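Local coordinates for type VI immunity protein Atu4351 (Agrobacterium fabrum, PDB 6ITW) that probably protects the bacterium against the toxic effector paired with it in a type VI secretion system, as its immunity protein, at residues L167-L175 against N187-M197. Numbering follows the deposited sequence.
Sequences LGQIYSPKL and NMRPVDALSAM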
loop_
_atom_site.group_PDB
_atom_site.type_symbol
_atom_site.label_atom_id
_atom_site.label_comp_id
_atom_site.label_asym_id
_atom_site.label_seq_id
_atom_site.Cartn_x
_atom_site.Cartn_y
_atom_site.Cartn_z
ATOM N N LEU A 167 -14.768 -3.048 1.784
ATOM C CA LEU A 167 -13.649 -3.557 0.995
ATOM C C LEU A 167 -13.637 -2.873 -0.363
ATOM O O LEU A 167 -14.659 -2.814 -1.048
ATOM C CB LEU A 167 -13.735 -5.084 0.822
ATOM C CG LEU A 167 -12.478 -5.751 0.231
ATOM C CD1 LEU A 167 -11.379 -5.916 1.281
ATOM C CD2 LEU A 167 -12.764 -7.089 -0.436
ATOM N N GLY A 168 -12.484 -2.323 -0.738
ATOM C CA GLY A 168 -12.377 -1.586 -1.972
ATOM C C GLY A 168 -12.657 -0.101 -1.871
ATOM O O GLY A 168 -12.745 0.559 -2.916
ATOM N N GLN A 169 -12.790 0.450 -0.661
ATOM C CA GLN A 169 -12.825 1.894 -0.449
ATOM C C GLN A 169 -11.652 2.372 0.399
ATOM O O GLN A 169 -11.014 1.587 1.103
ATOM C CB GLN A 169 -14.090 2.338 0.268
ATOM C CG GLN A 169 -15.374 2.018 -0.413
ATOM C CD GLN A 169 -16.524 2.437 0.472
ATOM O OE1 GLN A 169 -16.506 2.185 1.691
ATOM N NE2 GLN A 169 -17.503 3.122 -0.114
ATOM N N ILE A 170 -11.402 3.691 0.344
ATOM C CA ILE A 170 -10.430 4.380 1.196
ATOM C C ILE A 170 -11.027 5.724 1.610
ATOM O O ILE A 170 -12.001 6.199 1.028
ATOM C CB ILE A 170 -9.065 4.615 0.497
ATOM C CG1 ILE A 170 -9.256 5.414 -0.795
ATOM C CG2 ILE A 170 -8.346 3.302 0.194
ATOM C CD1 ILE A 170 -7.924 5.872 -1.460
ATOM N N TYR A 171 -10.421 6.346 2.626
ATOM C CA TYR A 171 -10.690 7.749 2.944
ATOM C C TYR A 171 -9.806 8.628 2.069
ATOM O O TYR A 171 -8.591 8.421 1.996
ATOM C CB TYR A 171 -10.422 8.066 4.415
ATOM C CG TYR A 171 -11.184 7.193 5.391
ATOM C CD1 TYR A 171 -12.574 7.106 5.341
ATOM C CD2 TYR A 171 -10.510 6.462 6.373
ATOM C CE1 TYR A 171 -13.274 6.314 6.244
ATOM C CE2 TYR A 171 -11.207 5.663 7.294
ATOM C CZ TYR A 171 -12.588 5.600 7.218
ATOM O OH TYR A 171 -13.279 4.814 8.110
ATOM N N SER A 172 -10.417 9.609 1.420
ATOM C CA SER A 172 -9.766 10.439 0.429
ATOM C C SER A 172 -10.235 11.879 0.600
ATOM O O SER A 172 -11.402 12.119 0.938
ATOM C CB SER A 172 -10.108 9.945 -0.987
ATOM O OG SER A 172 -9.420 10.680 -1.998
ATOM N N PRO A 173 -9.365 12.853 0.356
ATOM C CA PRO A 173 -9.808 14.245 0.474
ATOM C C PRO A 173 -10.762 14.593 -0.659
ATOM O O PRO A 173 -10.563 14.208 -1.813
ATOM C CB PRO A 173 -8.503 15.057 0.408
ATOM C CG PRO A 173 -7.527 14.169 -0.299
ATOM C CD PRO A 173 -7.960 12.736 -0.078
ATOM N N LYS A 174 -11.839 15.286 -0.292
ATOM C CA LYS A 174 -12.797 15.763 -1.278
ATOM C C LYS A 174 -12.143 16.777 -2.211
ATOM O O LYS A 174 -12.168 16.618 -3.433
ATOM C CB LYS A 174 -14.003 16.382 -0.559
ATOM C CG LYS A 174 -15.059 16.972 -1.496
ATOM C CD LYS A 174 -15.645 18.276 -0.945
ATOM C CE LYS A 174 -17.171 18.346 -1.073
ATOM N NZ LYS A 174 -17.650 18.016 -2.450
ATOM N N LEU A 175 -11.558 17.836 -1.645
ATOM C CA LEU A 175 -10.752 18.807 -2.377
ATOM C C LEU A 175 -9.281 18.556 -2.064
ATOM O O LEU A 175 -8.859 18.720 -0.916
ATOM C CB LEU A 175 -11.135 20.235 -1.987
ATOM C CG LEU A 175 -10.262 21.280 -2.673
ATOM C CD1 LEU A 175 -10.244 21.010 -4.175
ATOM C CD2 LEU A 175 -10.751 22.699 -2.372
ATOM N N ASN A 187 -12.535 17.412 5.466
ATOM C CA ASN A 187 -12.407 17.338 4.012
ATOM C C ASN A 187 -12.245 15.899 3.509
ATOM O O ASN A 187 -12.078 15.684 2.303
ATOM C CB ASN A 187 -11.224 18.216 3.568
ATOM C CG ASN A 187 -11.095 18.343 2.051
ATOM O OD1 ASN A 187 -12.089 18.467 1.326
ATOM N ND2 ASN A 187 -9.849 18.302 1.565
HETATM N N MSE A 188 -12.287 14.912 4.398
HETATM C CA MSE A 188 -12.135 13.515 4.003
HETATM C C MSE A 188 -13.503 12.826 3.750
HETATM O O MSE A 188 -14.485 13.099 4.449
HETATM C CB MSE A 188 -11.360 12.769 5.085
HETATM C CG MSE A 188 -10.018 13.408 5.468
HETATM SE SE MSE A 188 -8.743 13.501 3.981
HETATM C CE MSE A 188 -8.138 11.638 3.946
ATOM N N ARG A 189 -13.563 11.936 2.764
ATOM C CA ARG A 189 -14.770 11.191 2.427
ATOM C C ARG A 189 -14.412 9.754 2.068
ATOM O O ARG A 189 -13.326 9.500 1.538
ATOM C CB ARG A 189 -15.516 11.801 1.233
ATOM C CG ARG A 189 -15.836 13.242 1.342
ATOM C CD ARG A 189 -17.008 13.482 2.264
ATOM N NE ARG A 189 -17.552 14.801 1.979
ATOM C CZ ARG A 189 -17.088 15.913 2.535
ATOM N NH1 ARG A 189 -16.094 15.828 3.411
ATOM N NH2 ARG A 189 -17.618 17.094 2.224
ATOM N N PRO A 190 -15.315 8.805 2.318
ATOM C CA PRO A 190 -15.100 7.428 1.830
ATOM C C PRO A 190 -15.426 7.342 0.343
ATOM O O PRO A 190 -16.464 7.837 -0.102
ATOM C CB PRO A 190 -16.079 6.592 2.668
ATOM C CG PRO A 190 -17.196 7.575 3.044
ATOM C CD PRO A 190 -16.583 8.963 3.059
ATOM N N VAL A 191 -14.514 6.752 -0.440
ATOM C CA VAL A 191 -14.650 6.693 -1.894
ATOM C C VAL A 191 -14.156 5.341 -2.407
ATOM O O VAL A 191 -13.427 4.614 -1.730
ATOM C CB VAL A 191 -13.868 7.816 -2.636
ATOM C CG1 VAL A 191 -14.355 9.189 -2.259
ATOM C CG2 VAL A 191 -12.381 7.690 -2.345
ATOM N N ASP A 192 -14.550 5.024 -3.638
ATOM C CA ASP A 192 -14.016 3.879 -4.355
ATOM C C ASP A 192 -12.500 4.004 -4.508
ATOM O O ASP A 192 -12.001 4.995 -5.048
ATOM C CB ASP A 192 -14.684 3.791 -5.721
ATOM C CG ASP A 192 -14.155 2.656 -6.545
ATOM O OD1 ASP A 192 -14.333 1.496 -6.123
ATOM O OD2 ASP A 192 -13.568 2.910 -7.613
ATOM N N ALA A 193 -11.763 2.988 -4.047
ATOM C CA ALA A 193 -10.303 3.092 -4.023
ATOM C C ALA A 193 -9.714 3.106 -5.432
ATOM O O ALA A 193 -8.855 3.941 -5.744
ATOM C CB ALA A 193 -9.701 1.947 -3.206
ATOM N N LEU A 194 -10.162 2.191 -6.304
ATOM C CA LEU A 194 -9.570 2.105 -7.640
ATOM C C LEU A 194 -9.769 3.404 -8.425
ATOM O O LEU A 194 -8.844 3.879 -9.090
ATOM C CB LEU A 194 -10.153 0.921 -8.415
ATOM C CG LEU A 194 -9.557 0.717 -9.820
ATOM C CD1 LEU A 194 -8.041 0.449 -9.739
ATOM C CD2 LEU A 194 -10.267 -0.412 -10.572
ATOM N N SER A 195 -10.976 3.979 -8.368
ATOM C CA SER A 195 -11.250 5.242 -9.052
ATOM C C SER A 195 -10.393 6.367 -8.495
ATOM O O SER A 195 -9.734 7.089 -9.252
ATOM C CB SER A 195 -12.724 5.629 -8.905
ATOM O OG SER A 195 -13.539 4.728 -9.615
ATOM N N ALA A 196 -10.449 6.567 -7.167
ATOM C CA ALA A 196 -9.683 7.632 -6.527
ATOM C C ALA A 196 -8.189 7.469 -6.799
ATOM O O ALA A 196 -7.506 8.437 -7.151
ATOM C CB ALA A 196 -9.967 7.642 -5.022
HETATM N N MSE A 197 -7.671 6.245 -6.673
HETATM C CA MSE A 197 -6.247 6.007 -6.915
HETATM C C MSE A 197 -5.902 6.239 -8.373
HETATM O O MSE A 197 -4.794 6.668 -8.687
HETATM C CB MSE A 197 -5.839 4.588 -6.516
HETATM C CG MSE A 197 -5.973 4.268 -5.018
HETATM SE SE MSE A 197 -5.696 2.359 -4.813
HETATM C CE MSE A 197 -5.422 2.352 -2.866
HETATM O O HOH W 1 -11.672 -0.041 -5.397
#
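The guanidinium of Arg189 turns one face to CB of Lys174, while CE of the lysine comes within 3.6 Å of Arg189 NH2; Arg189 NH1 is held weakly by Met188 O and also bonded to Glu186 O. The carboxamide of Asn187 grips the backbone of Leu175 twice: OD1 accepts from Leu175 N at 3.1 Å, and ND2 gives a hydrogen to Leu175 O (2.7 Å), which lies in the amide plane. With chi1 at -173°, the Asn187 side chain extends away from its own backbone N and reaches Leu175; ND2 also bonds to Gln182 O. The Tyr171 ring meets Pro190 CA obliquely, packs against helix 155-162 and bonds through OH to Gly163 O.

Strands 169-173 and 188-192, joined by a long loop, form a two-stranded antiparallel sheet within the Tdi1 C-terminal family region. Paired backbone bonds join Ile170 to Val191 and Ser172 to Arg189. On the face of Tyr171, SE of Met188 lies alongside the Pro173 ring, 3.9 Å from CB. On the other, Ser172 CB touches Val191 CG2 at 3.5 Å, and Ile170 CG2 rests on Ala193 CB at 3.9 Å; Ile170, Ala193 and Met197 also touch Phe89 of the larger mixed sheet.

Asp192 is the N-cap of helix 193-200; its OD2 accepts from Ser195 N and OG. One direct backbone bond, Ala193 N to Gly168 O, and a water shared by Gly168 O, Asp192 OD1 and Leu194 N thus tie the helix start to 167-175.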